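Local coordinates for hypothetical protein (Giardia lamblia, PDB 3I3F), which is of unknown function but belongs to the YjgF-like endoribonuclease L-PSP family and forms a trimer that holds pentanoic acid in the crystal, at residues A[37-42]-A[75-80]; A[59-64]-A[102-107]; A[70-75]-A[134-139]. All blocks are in the same frame, centred on the assembly; numbering follows the deposited sequence. Where two conformers were deposited one is given.

Interaction 1: A[37-42]-A[75-80]; sequences GMVYLG and ANSGLD
V39 and A75 meet mainly methyl to methyl: CG1 of V39 lies 3.8 Å from CB of A75. Both side chains leave their backbones toward the opposite segment, so the two residues face one another, with their CA atoms 7.1 Å apart. The other branch of the valine is turned to the loop. Its CG2 sits 4.0 Å from CB of S77, and it also touches the carbonyl oxygen O of A75, at 3.8 Å. The V39 torsion explains this division. With CG1 opposite the backbone N (chi1 -174°) and CG2 opposite the carbonyl carbon, the two methyls spread along the loop: CG1 meets A75 alone, while CG2 lies between A75 and S77. A75 CB is 4.1 Å from V39 CG2, close to both branches.

S77 presents its CB, not its hydroxyl, to the valine. Its OG swings opposite the backbone N (chi1 -172°) and is used elsewhere, in a hydrogen bond with A139 O on strand 131-139, so the polar end of this buried residue is satisfied while its carbon packs against V39.

A Schellman motif ends the helix here. N76, with positive phi, is the C-prime residue; S77 N reaches back to L72 O and N76 N to E73 O. A75 and S77, on either side of N76 in the chain, both reach V39.

The contact thus joins strand 38-41 to the turn that follows helix 56-74. I32 of the neighbouring strand 32-35 touches both V39 and A75, L72 of the helix packs on V39, and the backbone of V39 is hydrogen-bonded to A138 on the other flanking strand, 131-139.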
loop_
_atom_site.group_PDB
_atom_site.type_symbol
_atom_site.label_atom_id
_atom_site.label_comp_id
_atom_site.label_asym_id
_atom_site.label_seq_id
_atom_site.Cartn_x
_atom_site.Cartn_y
_atom_site.Cartn_z
ATOM N N GLY A 37 11.844 -15.176 2.981
ATOM C CA GLY A 37 11.630 -15.589 1.594
ATOM C C GLY A 37 10.764 -14.657 0.760
ATOM O O GLY A 37 10.341 -15.024 -0.336
ATOM N N MET A 38 10.502 -13.453 1.270
ATOM C CA MET A 38 9.733 -12.444 0.546
ATOM C C MET A 38 10.583 -11.197 0.341
ATOM O O MET A 38 11.365 -10.819 1.217
ATOM C CB MET A 38 8.461 -12.081 1.313
ATOM C CG MET A 38 7.489 -13.240 1.510
ATOM S SD MET A 38 6.814 -13.901 -0.029
ATOM C CE MET A 38 5.855 -12.510 -0.614
ATOM N N VAL A 39 10.420 -10.566 -0.818
ATOM C CA VAL A 39 11.150 -9.352 -1.164
ATOM C C VAL A 39 10.183 -8.175 -1.244
ATOM O O VAL A 39 9.115 -8.285 -1.850
ATOM C CB VAL A 39 11.870 -9.500 -2.518
ATOM C CG1 VAL A 39 12.745 -8.280 -2.799
ATOM C CG2 VAL A 39 12.702 -10.778 -2.546
ATOM N N TYR A 40 10.561 -7.067 -0.610
ATOM C CA TYR A 40 9.817 -5.810 -0.669
ATOM C C TYR A 40 10.720 -4.763 -1.304
ATOM O O TYR A 40 11.927 -4.767 -1.073
ATOM C CB TYR A 40 9.429 -5.347 0.738
ATOM C CG TYR A 40 8.426 -6.243 1.425
ATOM C CD1 TYR A 40 7.089 -5.878 1.514
ATOM C CD2 TYR A 40 8.815 -7.459 1.982
ATOM C CE1 TYR A 40 6.161 -6.698 2.140
ATOM C CE2 TYR A 40 7.894 -8.290 2.608
ATOM C CZ TYR A 40 6.568 -7.900 2.684
ATOM O OH TYR A 40 5.640 -8.706 3.302
ATOM N N LEU A 41 10.142 -3.869 -2.102
ATOM C CA LEU A 41 10.908 -2.778 -2.705
ATOM C C LEU A 41 10.410 -1.418 -2.237
ATOM O O LEU A 41 9.210 -1.214 -2.039
ATOM C CB LEU A 41 10.824 -2.820 -4.231
ATOM C CG LEU A 41 11.281 -4.086 -4.957
ATOM C CD1 LEU A 41 11.230 -3.854 -6.458
ATOM C CD2 LEU A 41 12.681 -4.501 -4.541
ATOM N N GLY A 42 11.340 -0.479 -2.084
ATOM C CA GLY A 42 10.983 0.925 -1.932
ATOM C C GLY A 42 10.436 1.453 -3.244
ATOM O O GLY A 42 10.513 0.776 -4.277
ATOM N N ALA A 75 17.958 -9.568 -5.554
ATOM C CA ALA A 75 17.439 -10.137 -4.306
ATOM C C ALA A 75 16.953 -11.590 -4.446
ATOM O O ALA A 75 16.160 -12.053 -3.626
ATOM C CB ALA A 75 16.306 -9.256 -3.776
ATOM N N ASN A 76 17.430 -12.299 -5.469
ATOM C CA ASN A 76 17.060 -13.700 -5.714
ATOM C C ASN A 76 15.564 -13.877 -5.999
ATOM O O ASN A 76 14.929 -14.826 -5.538
ATOM C CB ASN A 76 17.517 -14.598 -4.550
ATOM C CG ASN A 76 17.648 -16.065 -4.950
ATOM O OD1 ASN A 76 17.934 -16.387 -6.104
ATOM N ND2 ASN A 76 17.445 -16.958 -3.988
ATOM N N SER A 77 15.021 -12.944 -6.776
ATOM C CA SER A 77 13.623 -12.960 -7.191
ATOM C C SER A 77 13.563 -12.602 -8.678
ATOM O O SER A 77 14.531 -12.809 -9.410
ATOM C CB SER A 77 12.818 -11.968 -6.340
ATOM O OG SER A 77 11.424 -12.074 -6.580
ATOM N N GLY A 78 12.434 -12.071 -9.130
ATOM C CA GLY A 78 12.297 -11.652 -10.520
ATOM C C GLY A 78 10.908 -11.117 -10.782
ATOM O O GLY A 78 10.031 -11.235 -9.929
ATOM N N LEU A 79 10.706 -10.541 -11.964
ATOM C CA LEU A 79 9.404 -9.979 -12.338
ATOM C C LEU A 79 8.282 -11.012 -12.255
ATOM O O LEU A 79 7.173 -10.695 -11.826
ATOM C CB LEU A 79 9.450 -9.393 -13.754
ATOM C CG LEU A 79 10.310 -8.144 -13.950
ATOM C CD1 LEU A 79 10.460 -7.833 -15.436
ATOM C CD2 LEU A 79 9.718 -6.952 -13.209
ATOM N N ASP A 80 8.580 -12.244 -12.664
ATOM C CA ASP A 80 7.597 -13.335 -12.638
ATOM C C ASP A 80 7.287 -13.859 -11.229
ATOM O O ASP A 80 6.411 -14.709 -11.069
ATOM C CB ASP A 80 8.028 -14.491 -13.562
ATOM C CG ASP A 80 9.417 -15.023 -13.251
ATOM O OD1 ASP A 80 10.279 -14.245 -12.790
ATOM O OD2 ASP A 80 9.652 -16.227 -13.490
#

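Interaction 2: A[59-64]-A[102-107]; sequences EQTRQT and NELYRE
Helices 59-64 and 102-107 run roughly the same way, their segment axes 10.1 Å apart at closest approach and crossing at -27°; the CA atoms of T61 and L104 are the nearest across the segments, 7.4 Å apart. L104 is the side chain that bridges the two helices, and its two methyls have different partners. CD1 lies 4.0 Å from CB of T61, and the threonine's CG2 comes to 4.0 Å from CB of L104. The T61 hydroxyl takes another course: OG1 bonds back to L57 O, one turn earlier in its own helix, while CB and the methyl CG2 carry the packing.

L104 CD2 goes to R62 instead. The arginine was modelled in two conformers, so its position is not fixed, and what follows holds for one of them. CD2 sits over one face of the guanidinium, 3.2 Å above the plane and shifted toward the rim, and is 3.3 Å from NH2. R62 gets there by an extended chain from CG to NE, which crosses the leucine at about a right angle.

Beyond the leucine stands E107. A salt bridge links R62 NH2 to E107 OE1 at 3.5 Å, rather long, with the guanidinium and carboxylate planes turned 48° from each other. E58 OE2 is a second, weak partner of NH2. R62 and E107 are exposed to solvent, whereas T61 and L104 are buried.

Inside, T61 also touches F101 of helix 95-108 and V131 of strand 131-139, and Y105 packs on L85 and I87 of strand 82-90, so both helices lie together against the sheet.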
loop_
_atom_site.group_PDB
_atom_site.type_symbol
_atom_site.label_atom_id
_atom_site.label_comp_id
_atom_site.label_asym_id
_atom_site.label_seq_id
_atom_site.Cartn_x
_atom_site.Cartn_y
_atom_site.Cartn_z
ATOM N N GLU A 59 9.459 6.619 -21.385
ATOM C CA GLU A 59 10.824 6.339 -20.939
ATOM C C GLU A 59 10.928 6.219 -19.415
ATOM O O GLU A 59 11.700 5.403 -18.914
ATOM C CB GLU A 59 11.802 7.387 -21.479
ATOM C CG GLU A 59 11.913 7.396 -23.007
ATOM C CD GLU A 59 12.352 6.058 -23.589
ATOM O OE1 GLU A 59 13.209 5.386 -22.978
ATOM O OE2 GLU A 59 11.838 5.680 -24.664
ATOM N N GLN A 60 10.152 7.013 -18.681
ATOM C CA GLN A 60 10.092 6.852 -17.225
ATOM C C GLN A 60 9.510 5.493 -16.843
ATOM O O GLN A 60 9.990 4.856 -15.907
ATOM C CB GLN A 60 9.284 7.973 -16.563
ATOM C CG GLN A 60 10.027 9.297 -16.496
ATOM C CD GLN A 60 9.320 10.341 -15.646
ATOM O OE1 GLN A 60 8.556 10.012 -14.736
ATOM N NE2 GLN A 60 9.583 11.610 -15.934
ATOM N N THR A 61 8.490 5.050 -17.576
ATOM C CA THR A 61 7.864 3.756 -17.315
ATOM C C THR A 61 8.836 2.605 -17.568
ATOM O O THR A 61 8.963 1.708 -16.735
ATOM C CB THR A 61 6.589 3.567 -18.161
ATOM O OG1 THR A 61 5.635 4.577 -17.808
ATOM C CG2 THR A 61 5.975 2.192 -17.927
ATOM N N ARG A 62 9.533 2.638 -18.701
ATOM C CA ARG A 62 10.500 1.592 -19.033
ATOM C C ARG A 62 11.631 1.537 -18.004
ATOM O O ARG A 62 12.039 0.460 -17.577
ATOM C CB ARG A 62 11.071 1.805 -20.439
ATOM C CG ARG A 62 10.063 1.576 -21.556
ATOM C CD ARG A 62 10.687 1.796 -22.927
ATOM N NE ARG A 62 9.727 1.599 -24.012
ATOM C CZ ARG A 62 9.400 0.411 -24.515
ATOM N NH1 ARG A 62 9.954 -0.691 -24.029
ATOM N NH2 ARG A 62 8.519 0.324 -25.504
ATOM N N GLN A 63 12.130 2.706 -17.606
ATOM C CA GLN A 63 13.204 2.780 -16.616
ATOM C C GLN A 63 12.743 2.278 -15.243
ATOM O O GLN A 63 13.495 1.596 -14.550
ATOM C CB GLN A 63 13.745 4.210 -16.509
ATOM C CG GLN A 63 14.949 4.358 -15.582
ATOM C CD GLN A 63 16.171 3.627 -16.099
ATOM O OE1 GLN A 63 16.656 3.913 -17.193
ATOM N NE2 GLN A 63 16.676 2.681 -15.316
ATOM N N THR A 64 11.511 2.612 -14.864
ATOM C CA THR A 64 10.950 2.168 -13.588
ATOM C C THR A 64 10.920 0.645 -13.486
ATOM O O THR A 64 11.352 0.080 -12.483
ATOM C CB THR A 64 9.529 2.728 -13.370
ATOM O OG1 THR A 64 9.589 4.155 -13.278
ATOM C CG2 THR A 64 8.913 2.172 -12.090
ATOM N N ASN A 102 -0.303 1.644 -19.598
ATOM C CA ASN A 102 -0.858 0.289 -19.556
ATOM C C ASN A 102 -0.402 -0.584 -20.725
ATOM O O ASN A 102 -0.191 -1.784 -20.557
ATOM C CB ASN A 102 -2.385 0.324 -19.454
ATOM C CG ASN A 102 -2.859 0.760 -18.082
ATOM O OD1 ASN A 102 -2.323 0.322 -17.062
ATOM N ND2 ASN A 102 -3.864 1.627 -18.048
ATOM N N GLU A 103 -0.225 0.020 -21.897
ATOM C CA GLU A 103 0.339 -0.698 -23.039
ATOM C C GLU A 103 1.744 -1.198 -22.707
ATOM O O GLU A 103 2.072 -2.358 -22.962
ATOM C CB GLU A 103 0.389 0.199 -24.277
ATOM C CG GLU A 103 -0.984 0.591 -24.804
ATOM C CD GLU A 103 -0.941 1.626 -25.917
ATOM O OE1 GLU A 103 0.136 2.201 -26.185
ATOM O OE2 GLU A 103 -2.005 1.874 -26.521
ATOM N N LEU A 104 2.562 -0.320 -22.130
ATOM C CA LEU A 104 3.925 -0.675 -21.726
ATOM C C LEU A 104 3.924 -1.693 -20.585
ATOM O O LEU A 104 4.748 -2.606 -20.558
ATOM C CB LEU A 104 4.703 0.575 -21.309
ATOM C CG LEU A 104 4.965 1.578 -22.433
ATOM C CD1 LEU A 104 5.349 2.932 -21.861
ATOM C CD2 LEU A 104 6.043 1.054 -23.372
ATOM N N TYR A 105 2.988 -1.532 -19.651
ATOM C CA TYR A 105 2.835 -2.462 -18.534
ATOM C C TYR A 105 2.614 -3.890 -19.031
ATOM O O TYR A 105 3.198 -4.837 -18.503
ATOM C CB TYR A 105 1.656 -2.032 -17.657
ATOM C CG TYR A 105 1.515 -2.830 -16.385
ATOM C CD1 TYR A 105 2.219 -2.472 -15.241
ATOM C CD2 TYR A 105 0.673 -3.935 -16.320
ATOM C CE1 TYR A 105 2.093 -3.195 -14.064
ATOM C CE2 TYR A 105 0.539 -4.664 -15.149
ATOM C CZ TYR A 105 1.253 -4.288 -14.022
ATOM O OH TYR A 105 1.131 -5.000 -12.850
ATOM N N ARG A 106 1.779 -4.034 -20.059
ATOM C CA ARG A 106 1.490 -5.346 -20.633
ATOM C C ARG A 106 2.676 -5.943 -21.398
ATOM O O ARG A 106 2.704 -7.145 -21.636
ATOM C CB ARG A 106 0.249 -5.282 -21.528
ATOM C CG ARG A 106 -1.051 -5.104 -20.753
ATOM C CD ARG A 106 -2.262 -5.260 -21.656
ATOM N NE ARG A 106 -2.326 -4.213 -22.678
ATOM C CZ ARG A 106 -2.946 -3.040 -22.546
ATOM N NH1 ARG A 106 -3.583 -2.716 -21.425
ATOM N NH2 ARG A 106 -2.925 -2.174 -23.552
ATOM N N GLU A 107 3.638 -5.110 -21.794
ATOM C CA GLU A 107 4.888 -5.602 -22.383
ATOM C C GLU A 107 5.846 -6.137 -21.317
ATOM O O GLU A 107 6.712 -6.956 -21.615
ATOM C CB GLU A 107 5.581 -4.506 -23.196
ATOM C CG GLU A 107 4.815 -4.077 -24.434
ATOM C CD GLU A 107 5.507 -2.964 -25.209
ATOM O OE1 GLU A 107 6.582 -2.497 -24.777
ATOM O OE2 GLU A 107 4.971 -2.560 -26.262
#

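Interaction 3: A[70-75]-A[134-139]; sequences KCLEYA and VNVVAA
L72 meets A138 and V136 where the last turns of helix 56-74 pass over strand 131-139. Reading the helical segment from its start, C71 turns to Q31 and I32, and L72 is the residue that crosses to the strand. Its side chain leaves the backbone toward A138 and V136, with the CA atoms of L72 and A138 7.8 Å apart. CD1 prolongs the chain, opposite CA (chi2 175°), while CD2 branches off it, and the two methyls end up on different strand residues. CD2 packs on CB of A138 at 3.8 Å, the closer of the two contacts. CD1 is more distant, 4.4 Å from CG1 of V136. That branch of the valine is the one turned to the leucine; its CG2 stands farther off, 6.2 Å from CD1 of L72.

V136 and A138 both turn toward the helix, as alternate residues of a strand do, while V137 between them points the other way, to Y40 of the third subunit as well as to M38 and Y40 of its own chain. This is the division expected of the YjgF-like fold: one face of the sheet is lined by the helices, and the other packs in the trimer. On the helix side, L72 also touches I82 of strand 82-90, and V136 packs on L85 of that strand and L41 of strand 38-41.

After L72 the helix soon ends: A75 N still bonds to C71 O at 3.0 Å, yet A75 is the first residue to leave helical geometry.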
loop_
_atom_site.group_PDB
_atom_site.type_symbol
_atom_site.label_atom_id
_atom_site.label_comp_id
_atom_site.label_asym_id
_atom_site.label_seq_id
_atom_site.Cartn_x
_atom_site.Cartn_y
_atom_site.Cartn_z
ATOM N N LYS A 70 15.854 -5.334 -12.020
ATOM C CA LYS A 70 17.221 -5.456 -11.515
ATOM C C LYS A 70 17.257 -5.658 -10.001
ATOM O O LYS A 70 18.004 -6.498 -9.505
ATOM C CB LYS A 70 18.056 -4.236 -11.906
ATOM C CG LYS A 70 18.399 -4.177 -13.385
ATOM C CD LYS A 70 19.256 -2.968 -13.700
ATOM C CE LYS A 70 19.515 -2.843 -15.191
ATOM N NZ LYS A 70 20.042 -1.496 -15.552
ATOM N N CYS A 71 16.447 -4.895 -9.270
ATOM C CA CYS A 71 16.375 -5.045 -7.816
ATOM C C CYS A 71 15.917 -6.445 -7.420
ATOM O O CYS A 71 16.522 -7.077 -6.552
ATOM C CB CYS A 71 15.436 -4.006 -7.201
ATOM S SG CYS A 71 16.109 -2.337 -7.153
ATOM N N LEU A 72 14.851 -6.930 -8.053
ATOM C CA LEU A 72 14.308 -8.246 -7.726
ATOM C C LEU A 72 15.294 -9.370 -8.042
ATOM O O LEU A 72 15.462 -10.286 -7.240
ATOM C CB LEU A 72 12.973 -8.486 -8.440
ATOM C CG LEU A 72 11.808 -7.630 -7.933
ATOM C CD1 LEU A 72 10.562 -7.857 -8.771
ATOM C CD2 LEU A 72 11.522 -7.924 -6.468
ATOM N N GLU A 73 15.955 -9.299 -9.193
ATOM C CA GLU A 73 16.934 -10.327 -9.563
ATOM C C GLU A 73 18.139 -10.315 -8.618
ATOM O O GLU A 73 18.653 -11.369 -8.243
ATOM C CB GLU A 73 17.351 -10.177 -11.029
ATOM C CG GLU A 73 16.228 -10.586 -11.985
ATOM C CD GLU A 73 16.565 -10.411 -13.455
ATOM O OE1 GLU A 73 17.713 -10.042 -13.778
ATOM O OE2 GLU A 73 15.667 -10.644 -14.292
ATOM N N TYR A 74 18.556 -9.119 -8.213
ATOM C CA TYR A 74 19.619 -8.941 -7.224
ATOM C C TYR A 74 19.249 -9.593 -5.885
ATOM O O TYR A 74 20.115 -10.127 -5.185
ATOM C CB TYR A 74 19.877 -7.441 -7.042
ATOM C CG TYR A 74 21.081 -7.065 -6.208
ATOM C CD1 TYR A 74 22.373 -7.190 -6.714
ATOM C CD2 TYR A 74 20.927 -6.545 -4.926
ATOM C CE1 TYR A 74 23.478 -6.821 -5.957
ATOM C CE2 TYR A 74 22.024 -6.179 -4.161
ATOM C CZ TYR A 74 23.296 -6.320 -4.681
ATOM O OH TYR A 74 24.384 -5.954 -3.921
ATOM N N ALA A 75 17.958 -9.568 -5.554
ATOM C CA ALA A 75 17.439 -10.137 -4.306
ATOM C C ALA A 75 16.953 -11.590 -4.446
ATOM O O ALA A 75 16.160 -12.053 -3.626
ATOM C CB ALA A 75 16.306 -9.256 -3.776
ATOM N N VAL A 134 5.013 1.357 -6.382
ATOM C CA VAL A 134 5.280 1.185 -4.959
ATOM C C VAL A 134 4.683 -0.121 -4.451
ATOM O O VAL A 134 3.903 -0.773 -5.147
ATOM C CB VAL A 134 4.718 2.370 -4.134
ATOM C CG1 VAL A 134 5.235 3.700 -4.678
ATOM C CG2 VAL A 134 3.196 2.357 -4.124
ATOM N N ASN A 135 5.066 -0.499 -3.235
ATOM C CA ASN A 135 4.561 -1.712 -2.590
ATOM C C ASN A 135 4.720 -2.969 -3.447
ATOM O O ASN A 135 3.848 -3.841 -3.455
ATOM C CB ASN A 135 3.100 -1.522 -2.163
ATOM C CG ASN A 135 2.944 -0.472 -1.085
ATOM O OD1 ASN A 135 3.773 -0.373 -0.182
ATOM N ND2 ASN A 135 1.885 0.322 -1.173
ATOM N N VAL A 136 5.840 -3.065 -4.160
ATOM C CA VAL A 136 6.166 -4.288 -4.880
ATOM C C VAL A 136 6.509 -5.350 -3.849
ATOM O O VAL A 136 7.409 -5.156 -3.029
ATOM C CB VAL A 136 7.351 -4.104 -5.845
ATOM C CG1 VAL A 136 7.786 -5.448 -6.426
ATOM C CG2 VAL A 136 6.978 -3.138 -6.956
ATOM N N VAL A 137 5.762 -6.449 -3.881
ATOM C CA VAL A 137 5.980 -7.594 -3.007
ATOM C C VAL A 137 6.179 -8.813 -3.898
ATOM O O VAL A 137 5.363 -9.077 -4.786
ATOM C CB VAL A 137 4.774 -7.820 -2.071
ATOM C CG1 VAL A 137 5.029 -8.997 -1.129
ATOM C CG2 VAL A 137 4.473 -6.551 -1.277
ATOM N N ALA A 138 7.267 -9.543 -3.672
ATOM C CA ALA A 138 7.625 -10.685 -4.511
ATOM C C ALA A 138 8.165 -11.834 -3.671
ATOM O O ALA A 138 8.709 -11.621 -2.591
ATOM C CB ALA A 138 8.659 -10.267 -5.544
ATOM N N ALA A 139 8.001 -13.051 -4.178
ATOM C CA ALA A 139 8.579 -14.238 -3.557
ATOM C C ALA A 139 10.008 -14.433 -4.050
ATOM O O ALA A 139 10.333 -14.085 -5.184
ATOM C CB ALA A 139 7.739 -15.465 -3.883
#

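Interactions 1 and 3 are almost one site: their centres lie 3 Å apart, they share A75, and strands 38-41 and 131-139 are neighbours in the sheet, directly joined by a probable hydrogen bond of 2.7 Å from V39 N to A138 O. Interaction 2 uses the earlier part of helix 56-74, across the chain's centre, with its own centre about 19 Å from that of interaction 1 and 16 Å from that of interaction 3. The contacting side chains lie outside the pentanoic acid pockets: a bound molecule is about 13 Å from T61, and one is about 11 Å from V136. Segment 102-107 nevertheless reaches R118, which lines one such site, through N102 and Y105.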